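Local coordinates for protein PA-I Galactophilic Lectin (Enterobacter cloacae, PDB 6YGQ) that probably binds galactose-type sugars through a bound calcium ion, as a lectin domain of the PA-IL (LecA) family with a beta-sandwich fold, at residues A[57-62]-A[127-132]; A[85-90]-A[116-121]; A[48-53]-A[134-139]. One frame throughout, in Å; residues are numbered along the deposited sequence.

Interaction 1 (A[57-62]-A[127-132]); sequences WARNGS and DNAGEF. With CA (calcium ion), chain E.
Asn128 lays its side chain, from CB to OD1, against Arg59 and Asn60. Its CB lies 3.0 Å from Arg59 O, a close approach made where the backbones are already paired: Arg59 N donates to Ala129 O at 2.8 Å, and Ala129 N returns a bond to Arg59 O. Chi1 of -63° sets CG anti to the carbonyl carbon of Asn128, and this CG is 3.5 Å from Arg59 O. OD1 ends on the calcium ion at 2.4 Å, while ND2 donates to Ala32 O; this bond and the calcium bond of OD1 at the other end set the rotation of the amide.

This is the calcium site of a PA-IL-like lectin, built where two antiparallel strands run out into loops. From 57-62 comes a backbone ligand, Asn60 O, 2.4 Å from the calcium ion; from 127-132 come Asn128 OD1 and Asp127 OD1. Asp120, Gln124 and two waters complete the seven ligands. One of those waters also donates to Asp127 OD2, so the carboxylate touches the metal directly through one oxygen and through water by the other.

Farther along the strands, Phe132 sets CE1 3.8 Å from Ala58 CB. Gly130 CA lies 3.8 Å from Trp57 O, and a water joins Trp57 O to Glu131 N. Arg59 NH1 lies 3.8 Å from Ala129 CB, and Leu81 of the second subunit packs on both residues.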
loop_
_atom_site.group_PDB
_atom_site.type_symbol
_atom_site.label_atom_id
_atom_site.label_comp_id
_atom_site.label_asym_id
_atom_site.label_seq_id
_atom_site.Cartn_x
_atom_site.Cartn_y
_atom_site.Cartn_z
ATOM N N TRP A 57 -9.150 -2.010 3.193
ATOM C CA TRP A 57 -9.259 -2.814 4.402
ATOM C C TRP A 57 -10.200 -3.984 4.153
ATOM O O TRP A 57 -11.319 -3.794 3.662
ATOM C CB TRP A 57 -9.782 -1.989 5.582
ATOM C CG TRP A 57 -8.875 -0.880 6.025
ATOM C CD1 TRP A 57 -9.125 0.459 5.943
ATOM C CD2 TRP A 57 -7.583 -1.010 6.632
ATOM N NE1 TRP A 57 -8.069 1.172 6.458
ATOM C CE2 TRP A 57 -7.108 0.294 6.887
ATOM C CE3 TRP A 57 -6.781 -2.101 6.984
ATOM C CZ2 TRP A 57 -5.867 0.536 7.476
ATOM C CZ3 TRP A 57 -5.550 -1.859 7.564
ATOM C CH2 TRP A 57 -5.104 -0.551 7.804
ATOM N N ALA A 58 -9.754 -5.184 4.509
ATOM C CA ALA A 58 -10.577 -6.379 4.404
ATOM C C ALA A 58 -10.406 -7.207 5.666
ATOM O O ALA A 58 -9.308 -7.284 6.223
ATOM C CB ALA A 58 -10.205 -7.211 3.172
ATOM N N ARG A 59 -11.495 -7.819 6.117
ATOM C CA ARG A 59 -11.464 -8.722 7.259
ATOM C C ARG A 59 -11.439 -10.161 6.760
ATOM O O ARG A 59 -12.192 -10.518 5.848
ATOM C CB ARG A 59 -12.675 -8.498 8.166
ATOM C CG ARG A 59 -12.705 -7.136 8.838
ATOM C CD ARG A 59 -14.135 -6.688 9.101
ATOM N NE ARG A 59 -14.744 -7.424 10.206
ATOM C CZ ARG A 59 -16.040 -7.709 10.300
ATOM N NH1 ARG A 59 -16.885 -7.327 9.351
ATOM N NH2 ARG A 59 -16.493 -8.383 11.349
ATOM N N ASN A 60 -10.566 -10.979 7.347
ATOM C CA ASN A 60 -10.538 -12.406 7.059
ATOM C C ASN A 60 -11.316 -13.214 8.093
ATOM O O ASN A 60 -11.218 -14.445 8.110
ATOM C CB ASN A 60 -9.092 -12.910 6.960
ATOM C CG ASN A 60 -8.278 -12.647 8.215
ATOM O OD1 ASN A 60 -8.813 -12.261 9.252
ATOM N ND2 ASN A 60 -6.970 -12.862 8.120
ATOM N N GLY A 61 -12.090 -12.546 8.940
ATOM C CA GLY A 61 -12.903 -13.218 9.938
ATOM C C GLY A 61 -13.805 -12.208 10.613
ATOM O O GLY A 61 -13.771 -11.012 10.312
ATOM N N SER A 62 -14.617 -12.708 11.544
ATOM C CA SER A 62 -15.570 -11.860 12.248
ATOM C C SER A 62 -14.971 -11.164 13.464
ATOM O O SER A 62 -15.545 -10.174 13.934
ATOM C CB SER A 62 -16.785 -12.683 12.695
ATOM O OG SER A 62 -17.487 -13.210 11.584
ATOM N N ASP A 127 -16.687 -15.875 5.755
ATOM C CA ASP A 127 -16.806 -14.973 6.894
ATOM C C ASP A 127 -15.939 -13.731 6.726
ATOM O O ASP A 127 -15.743 -12.985 7.692
ATOM C CB ASP A 127 -16.452 -15.695 8.197
ATOM C CG ASP A 127 -15.022 -16.188 8.230
ATOM O OD1 ASP A 127 -14.278 -15.955 7.252
ATOM O OD2 ASP A 127 -14.646 -16.818 9.242
ATOM N N ASN A 128 -15.418 -13.492 5.526
ATOM C CA ASN A 128 -14.595 -12.322 5.277
ATOM C C ASN A 128 -15.481 -11.114 4.981
ATOM O O ASN A 128 -16.712 -11.199 4.957
ATOM C CB ASN A 128 -13.621 -12.589 4.133
ATOM C CG ASN A 128 -12.647 -13.704 4.452
ATOM O OD1 ASN A 128 -12.600 -14.194 5.579
ATOM N ND2 ASN A 128 -11.865 -14.111 3.461
ATOM N N ALA A 129 -14.844 -9.969 4.760
ATOM C CA ALA A 129 -15.568 -8.739 4.479
ATOM C C ALA A 129 -14.610 -7.739 3.856
ATOM O O ALA A 129 -13.397 -7.805 4.072
ATOM C CB ALA A 129 -16.200 -8.155 5.749
ATOM N N GLY A 130 -15.168 -6.817 3.080
ATOM C CA GLY A 130 -14.387 -5.745 2.503
ATOM C C GLY A 130 -13.785 -6.104 1.161
ATOM O O GLY A 130 -13.927 -7.212 0.638
ATOM N N GLU A 131 -13.078 -5.127 0.598
ATOM C CA GLU A 131 -12.524 -5.254 -0.738
ATOM C C GLU A 131 -11.280 -4.387 -0.849
ATOM O O GLU A 131 -11.140 -3.385 -0.140
ATOM C CB GLU A 131 -13.544 -4.835 -1.808
ATOM C CG GLU A 131 -13.826 -3.339 -1.795
ATOM C CD GLU A 131 -14.981 -2.918 -2.686
ATOM O OE1 GLU A 131 -15.686 -3.793 -3.232
ATOM O OE2 GLU A 131 -15.178 -1.693 -2.835
ATOM N N PHE A 132 -10.384 -4.777 -1.748
ATOM C CA PHE A 132 -9.231 -3.966 -2.100
ATOM C C PHE A 132 -9.504 -3.270 -3.429
ATOM O O PHE A 132 -10.135 -3.841 -4.325
ATOM C CB PHE A 132 -7.956 -4.806 -2.213
ATOM C CG PHE A 132 -7.510 -5.438 -0.915
ATOM C CD1 PHE A 132 -7.711 -4.802 0.299
ATOM C CD2 PHE A 132 -6.879 -6.674 -0.918
ATOM C CE1 PHE A 132 -7.297 -5.389 1.484
ATOM C CE2 PHE A 132 -6.462 -7.264 0.263
ATOM C CZ PHE A 132 -6.672 -6.621 1.464
HETATM CA CA CA E . -11.937 -16.193 6.661
HETATM O O HOH W 1 -13.316 -2.662 2.113
HETATM O O HOH W 2 -16.007 -10.338 8.584
HETATM O O HOH W 3 -17.985 -11.308 9.711
HETATM O O HOH W 4 -14.594 -15.616 11.972
HETATM O O HOH W 5 -12.304 -17.540 8.782
HETATM O O HOH W 6 -9.824 -17.223 7.438
#

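Interaction 2 (A[85-90]-A[116-121]); sequences NPSLQA and LFFADG. With CA (calcium ion), chain E.
Phe117, Ser87 and Gln89 bury the most surface here, and Phe117 meets Gln89 directly. The ring of Phe117 brings its outer atoms to the glutamine: CE1 and CZ each lie 3.6 Å from Gln89 CB, and CZ also comes near Gln89 OE1. The two side chains cross obliquely, with amide and ring planes 58° apart. Chi1 of 74° sets Phe117 CG between its own N and carbonyl carbon. Arg91 adds a cation-pi contact to the ring.

The Gln89 chain then bends at chi2, and NE2 donates to Pro86 O at 3.1 Å, the acceptor lying close to the amide plane. That bond ties the side chain back to the turn before its own strand, while Ala119 CB packs 4.0 Å from Gln89 CG.

Strands 88-92 and 112-118 are the central pair of the four-stranded antiparallel sheet of this lectin fold. Gln89 and Phe117 form a hydrogen-bonded pair, their N-H groups bonding reciprocally to the carbonyls, both nearly straight.

Ser87 extends the pairing past the strand: its O accepts from Ala119 N at 2.8 Å, and a water joins Ser87 OG to Ala119 O. Ser87 CB rests 3.8 Å from Phe118 CE2; Phe132 packs on Ser87 and Leu88. One residue beyond Ala119, Asp120 OD2 binds the calcium ion.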
loop_
_atom_site.group_PDB
_atom_site.type_symbol
_atom_site.label_atom_id
_atom_site.label_comp_id
_atom_site.label_asym_id
_atom_site.label_seq_id
_atom_site.Cartn_x
_atom_site.Cartn_y
_atom_site.Cartn_z
ATOM N N ASN A 85 2.476 -12.454 5.598
ATOM C CA ASN A 85 2.150 -12.824 4.227
ATOM C C ASN A 85 1.200 -11.796 3.613
ATOM O O ASN A 85 0.199 -11.429 4.244
ATOM C CB ASN A 85 1.517 -14.214 4.186
ATOM C CG ASN A 85 2.487 -15.309 4.594
ATOM O OD1 ASN A 85 3.647 -15.317 4.179
ATOM N ND2 ASN A 85 2.015 -16.242 5.413
ATOM N N PRO A 86 1.464 -11.318 2.395
ATOM C CA PRO A 86 0.532 -10.371 1.767
ATOM C C PRO A 86 -0.846 -10.985 1.569
ATOM O O PRO A 86 -0.983 -12.171 1.261
ATOM C CB PRO A 86 1.200 -10.046 0.423
ATOM C CG PRO A 86 2.128 -11.193 0.166
ATOM C CD PRO A 86 2.616 -11.618 1.523
ATOM N N SER A 87 -1.877 -10.157 1.751
ATOM C CA SER A 87 -3.244 -10.615 1.536
ATOM C C SER A 87 -3.652 -10.517 0.071
ATOM O O SER A 87 -4.452 -11.333 -0.401
ATOM C CB SER A 87 -4.211 -9.807 2.404
ATOM O OG SER A 87 -4.062 -10.129 3.776
ATOM N N LEU A 88 -3.130 -9.532 -0.656
ATOM C CA LEU A 88 -3.393 -9.414 -2.082
ATOM C C LEU A 88 -2.321 -10.165 -2.859
ATOM O O LEU A 88 -1.122 -9.917 -2.683
ATOM C CB LEU A 88 -3.427 -7.954 -2.530
ATOM C CG LEU A 88 -3.647 -7.756 -4.034
ATOM C CD1 LEU A 88 -5.023 -8.269 -4.455
ATOM C CD2 LEU A 88 -3.475 -6.290 -4.411
ATOM N N GLN A 89 -2.763 -11.069 -3.722
ATOM C CA GLN A 89 -1.882 -11.874 -4.545
ATOM C C GLN A 89 -2.408 -11.867 -5.970
ATOM O O GLN A 89 -3.557 -11.503 -6.234
ATOM C CB GLN A 89 -1.782 -13.304 -4.009
ATOM C CG GLN A 89 -1.624 -13.355 -2.498
ATOM C CD GLN A 89 -0.751 -14.495 -2.033
ATOM O OE1 GLN A 89 -0.552 -15.477 -2.751
ATOM N NE2 GLN A 89 -0.228 -14.378 -0.818
ATOM N N ALA A 90 -1.533 -12.258 -6.887
ATOM C CA ALA A 90 -1.860 -12.396 -8.295
ATOM C C ALA A 90 -1.850 -13.873 -8.654
ATOM O O ALA A 90 -1.034 -14.643 -8.138
ATOM C CB ALA A 90 -0.864 -11.631 -9.169
ATOM N N LEU A 116 -6.507 -11.291 -9.751
ATOM C CA LEU A 116 -6.106 -10.741 -8.465
ATOM C C LEU A 116 -7.064 -11.285 -7.418
ATOM O O LEU A 116 -8.283 -11.267 -7.623
ATOM C CB LEU A 116 -6.120 -9.213 -8.497
ATOM C CG LEU A 116 -5.163 -8.600 -9.525
ATOM C CD1 LEU A 116 -5.519 -7.150 -9.823
ATOM C CD2 LEU A 116 -3.724 -8.712 -9.039
ATOM N N PHE A 117 -6.524 -11.796 -6.315
ATOM C CA PHE A 117 -7.360 -12.459 -5.328
ATOM C C PHE A 117 -6.874 -12.151 -3.920
ATOM O O PHE A 117 -5.712 -11.798 -3.699
ATOM C CB PHE A 117 -7.421 -13.988 -5.579
ATOM C CG PHE A 117 -6.166 -14.737 -5.208
ATOM C CD1 PHE A 117 -5.103 -14.825 -6.091
ATOM C CD2 PHE A 117 -6.065 -15.378 -3.984
ATOM C CE1 PHE A 117 -3.954 -15.524 -5.754
ATOM C CE2 PHE A 117 -4.919 -16.075 -3.636
ATOM C CZ PHE A 117 -3.863 -16.150 -4.523
ATOM N N PHE A 118 -7.816 -12.243 -2.983
ATOM C CA PHE A 118 -7.553 -12.145 -1.555
ATOM C C PHE A 118 -7.170 -13.525 -1.038
ATOM O O PHE A 118 -7.866 -14.510 -1.306
ATOM C CB PHE A 118 -8.795 -11.617 -0.833
ATOM C CG PHE A 118 -8.632 -11.477 0.653
ATOM C CD1 PHE A 118 -9.038 -12.490 1.506
ATOM C CD2 PHE A 118 -8.093 -10.323 1.200
ATOM C CE1 PHE A 118 -8.896 -12.363 2.877
ATOM C CE2 PHE A 118 -7.946 -10.191 2.569
ATOM C CZ PHE A 118 -8.351 -11.213 3.409
ATOM N N ALA A 119 -6.062 -13.599 -0.308
ATOM C CA ALA A 119 -5.522 -14.867 0.161
ATOM C C ALA A 119 -6.191 -15.268 1.472
ATOM O O ALA A 119 -6.137 -14.526 2.457
ATOM C CB ALA A 119 -4.008 -14.770 0.344
ATOM N N ASP A 120 -6.808 -16.447 1.483
ATOM C CA ASP A 120 -7.396 -16.995 2.697
ATOM C C ASP A 120 -7.424 -18.508 2.560
ATOM O O ASP A 120 -7.206 -19.060 1.478
ATOM C CB ASP A 120 -8.799 -16.434 2.953
ATOM C CG ASP A 120 -9.225 -16.568 4.408
ATOM O OD1 ASP A 120 -8.417 -17.046 5.232
ATOM O OD2 ASP A 120 -10.373 -16.192 4.727
ATOM N N GLY A 121 -7.684 -19.179 3.676
ATOM C CA GLY A 121 -7.716 -20.624 3.665
ATOM C C GLY A 121 -8.854 -21.159 2.819
ATOM O O GLY A 121 -9.916 -20.547 2.697
HETATM CA CA CA E . -11.937 -16.193 6.661
HETATM O O HOH W 7 -4.676 -12.871 3.875
HETATM O O HOH W 6 -9.824 -17.223 7.438
HETATM O O HOH W 5 -12.304 -17.540 8.782
#

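Interaction 3 (A[48-53]-A[134-139]); sequences EIITIL and VEVYRE
Thr51 OG1 donates to Glu139 OE2 at 2.7 Å, and Thr51 OG1 also accepts from Arg105 N of its own chain. Glu139 OE2 uses its anti lone pair for Thr51, the one turned from its partner oxygen. Glu139 CG lies 3.4 Å from Thr51 OG1, and the bend at chi2 (-78°) turns CD beside it, 3.5 Å from that OG1. In the second subunit, Tyr104 OH bonds to OE2 and Arg105 forms a salt bridge with OE1, so this buried carboxylate joins both strands to the dimer interface.

Strands 49-59 and 129-139 pair antiparallel here within the larger sheet of the beta-sandwich. Thr51 with Tyr137 and Leu53 with Glu135 are hydrogen-bonded pairs, each exchanging two backbone bonds.

On the face of Thr51, Leu53 CD1 approaches Tyr137 CE1 at 3.7 Å, the side chains crossing at about a right angle; Tyr137 OH in turn donates to Glu135 OE1. The other face carries Ile50, Ile52, Val136 and Arg138. Ile52 CG2 also presses on Val134 CG1 at 3.4 Å, tighter than normal van der Waals contact. At the far end Glu48 OE1 meets the guanidinium edge of Arg138 in a salt bridge to NH1 (2.6 Å), with carboxylate and guanidinium planes 86° apart.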
loop_
_atom_site.group_PDB
_atom_site.type_symbol
_atom_site.label_atom_id
_atom_site.label_comp_id
_atom_site.label_asym_id
_atom_site.label_seq_id
_atom_site.Cartn_x
_atom_site.Cartn_y
_atom_site.Cartn_z
ATOM N N GLU A 48 6.503 -8.773 -20.613
ATOM C CA GLU A 48 5.890 -7.471 -20.400
ATOM C C GLU A 48 6.150 -7.011 -18.969
ATOM O O GLU A 48 6.323 -7.822 -18.055
ATOM C CB GLU A 48 4.387 -7.538 -20.683
ATOM C CG GLU A 48 4.053 -7.826 -22.147
ATOM C CD GLU A 48 2.561 -7.964 -22.411
ATOM O OE1 GLU A 48 1.790 -8.157 -21.448
ATOM O OE2 GLU A 48 2.158 -7.884 -23.591
ATOM N N ILE A 49 6.198 -5.695 -18.779
ATOM C CA ILE A 49 6.443 -5.097 -17.470
ATOM C C ILE A 49 5.176 -4.367 -17.044
ATOM O O ILE A 49 4.677 -3.500 -17.772
ATOM C CB ILE A 49 7.645 -4.141 -17.492
ATOM C CG1 ILE A 49 8.892 -4.862 -18.007
ATOM C CG2 ILE A 49 7.898 -3.579 -16.098
ATOM C CD1 ILE A 49 10.102 -3.961 -18.164
ATOM N N ILE A 50 4.661 -4.711 -15.863
ATOM C CA ILE A 50 3.458 -4.090 -15.334
ATOM C C ILE A 50 3.696 -3.676 -13.889
ATOM O O ILE A 50 4.592 -4.180 -13.209
ATOM C CB ILE A 50 2.223 -5.017 -15.428
ATOM C CG1 ILE A 50 2.414 -6.283 -14.591
ATOM C CG2 ILE A 50 1.942 -5.379 -16.880
ATOM C CD1 ILE A 50 1.131 -7.068 -14.383
ATOM N N THR A 51 2.869 -2.743 -13.428
ATOM C CA THR A 51 2.887 -2.289 -12.046
ATOM C C THR A 51 1.489 -2.439 -11.469
ATOM O O THR A 51 0.509 -2.014 -12.089
ATOM C CB THR A 51 3.361 -0.836 -11.944
ATOM O OG1 THR A 51 4.767 -0.775 -12.218
ATOM C CG2 THR A 51 3.080 -0.280 -10.556
ATOM N N ILE A 52 1.401 -3.047 -10.290
ATOM C CA ILE A 52 0.138 -3.241 -9.590
ATOM C C ILE A 52 0.197 -2.451 -8.289
ATOM O O ILE A 52 1.190 -2.528 -7.556
ATOM C CB ILE A 52 -0.142 -4.731 -9.318
ATOM C CG1 ILE A 52 -0.037 -5.543 -10.611
ATOM C CG2 ILE A 52 -1.521 -4.902 -8.695
ATOM C CD1 ILE A 52 0.224 -7.022 -10.385
ATOM N N LEU A 53 -0.863 -1.689 -8.010
ATOM C CA LEU A 53 -0.968 -0.872 -6.808
ATOM C C LEU A 53 -2.301 -1.141 -6.129
ATOM O O LEU A 53 -3.327 -1.274 -6.803
ATOM C CB LEU A 53 -0.857 0.617 -7.137
ATOM C CG LEU A 53 0.337 1.028 -7.996
ATOM C CD1 LEU A 53 0.177 2.470 -8.452
ATOM C CD2 LEU A 53 1.628 0.837 -7.223
ATOM N N VAL A 134 -7.569 -1.965 -6.658
ATOM C CA VAL A 134 -6.317 -2.321 -7.312
ATOM C C VAL A 134 -6.245 -1.654 -8.678
ATOM O O VAL A 134 -7.224 -1.652 -9.433
ATOM C CB VAL A 134 -6.166 -3.851 -7.458
ATOM C CG1 VAL A 134 -4.782 -4.196 -7.984
ATOM C CG2 VAL A 134 -6.437 -4.553 -6.134
ATOM N N GLU A 135 -5.078 -1.094 -8.993
ATOM C CA GLU A 135 -4.783 -0.527 -10.301
ATOM C C GLU A 135 -3.633 -1.299 -10.937
ATOM O O GLU A 135 -2.720 -1.757 -10.243
ATOM C CB GLU A 135 -4.413 0.962 -10.194
ATOM C CG GLU A 135 -5.452 1.829 -9.494
ATOM C CD GLU A 135 -4.863 3.116 -8.929
ATOM O OE1 GLU A 135 -3.735 3.489 -9.322
ATOM O OE2 GLU A 135 -5.533 3.757 -8.091
ATOM N N VAL A 136 -3.678 -1.441 -12.262
ATOM C CA VAL A 136 -2.638 -2.129 -13.020
ATOM C C VAL A 136 -2.184 -1.222 -14.155
ATOM O O VAL A 136 -3.014 -0.715 -14.920
ATOM C CB VAL A 136 -3.125 -3.479 -13.580
ATOM C CG1 VAL A 136 -1.981 -4.214 -14.272
ATOM C CG2 VAL A 136 -3.721 -4.332 -12.474
ATOM N N TYR A 137 -0.870 -1.036 -14.273
ATOM C CA TYR A 137 -0.273 -0.155 -15.267
ATOM C C TYR A 137 0.702 -0.931 -16.141
ATOM O O TYR A 137 1.396 -1.832 -15.664
ATOM C CB TYR A 137 0.467 1.013 -14.597
ATOM C CG TYR A 137 -0.426 1.906 -13.775
ATOM C CD1 TYR A 137 -0.689 1.624 -12.441
ATOM C CD2 TYR A 137 -1.012 3.031 -14.335
ATOM C CE1 TYR A 137 -1.511 2.440 -11.691
ATOM C CE2 TYR A 137 -1.833 3.850 -13.594
ATOM C CZ TYR A 137 -2.078 3.552 -12.273
ATOM O OH TYR A 137 -2.899 4.373 -11.538
ATOM N N ARG A 138 0.750 -0.569 -17.421
ATOM C CA ARG A 138 1.739 -1.103 -18.348
ATOM C C ARG A 138 2.969 -0.202 -18.329
ATOM O O ARG A 138 2.848 1.023 -18.438
ATOM C CB ARG A 138 1.159 -1.190 -19.760
ATOM C CG ARG A 138 2.052 -1.896 -20.771
ATOM C CD ARG A 138 1.698 -3.373 -20.910
ATOM N NE ARG A 138 0.323 -3.581 -21.361
ATOM C CZ ARG A 138 -0.218 -4.772 -21.606
ATOM N NH1 ARG A 138 0.498 -5.878 -21.448
ATOM N NH2 ARG A 138 -1.477 -4.858 -22.011
ATOM N N GLU A 139 4.146 -0.806 -18.183
ATOM C CA GLU A 139 5.394 -0.064 -18.107
ATOM C C GLU A 139 6.243 -0.315 -19.347
ATOM O O GLU A 139 6.122 -1.343 -20.019
ATOM C CB GLU A 139 6.198 -0.446 -16.857
ATOM C CG GLU A 139 5.438 -0.323 -15.551
ATOM C CD GLU A 139 5.330 1.107 -15.056
ATOM O OE1 GLU A 139 5.563 2.042 -15.851
ATOM O OE2 GLU A 139 5.009 1.294 -13.865
HETATM O O HOH W 8 5.927 -3.813 -21.014
#

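Interactions 1 and 3 are two stations on the same strand pair, 49-59 with 129-139; their centres lie about 24 Å apart, on opposite sides of the chain's centre. Interaction 2 belongs to the other sheet and is nested in sequence between their segments. It packs on both: Phe118 CD2 meets Phe132 CE2 at 3.6 Å, and Leu116 CD1 meets Val134 CG1, also at 3.6 Å. Interactions 1 and 2 share the calcium ion and two of its waters, and Asn128 ND2 probably bonds Asp120 OD2 at 2.9 Å. Interaction 3 contributes no metal ligand; like interaction 1, it touches the second subunit.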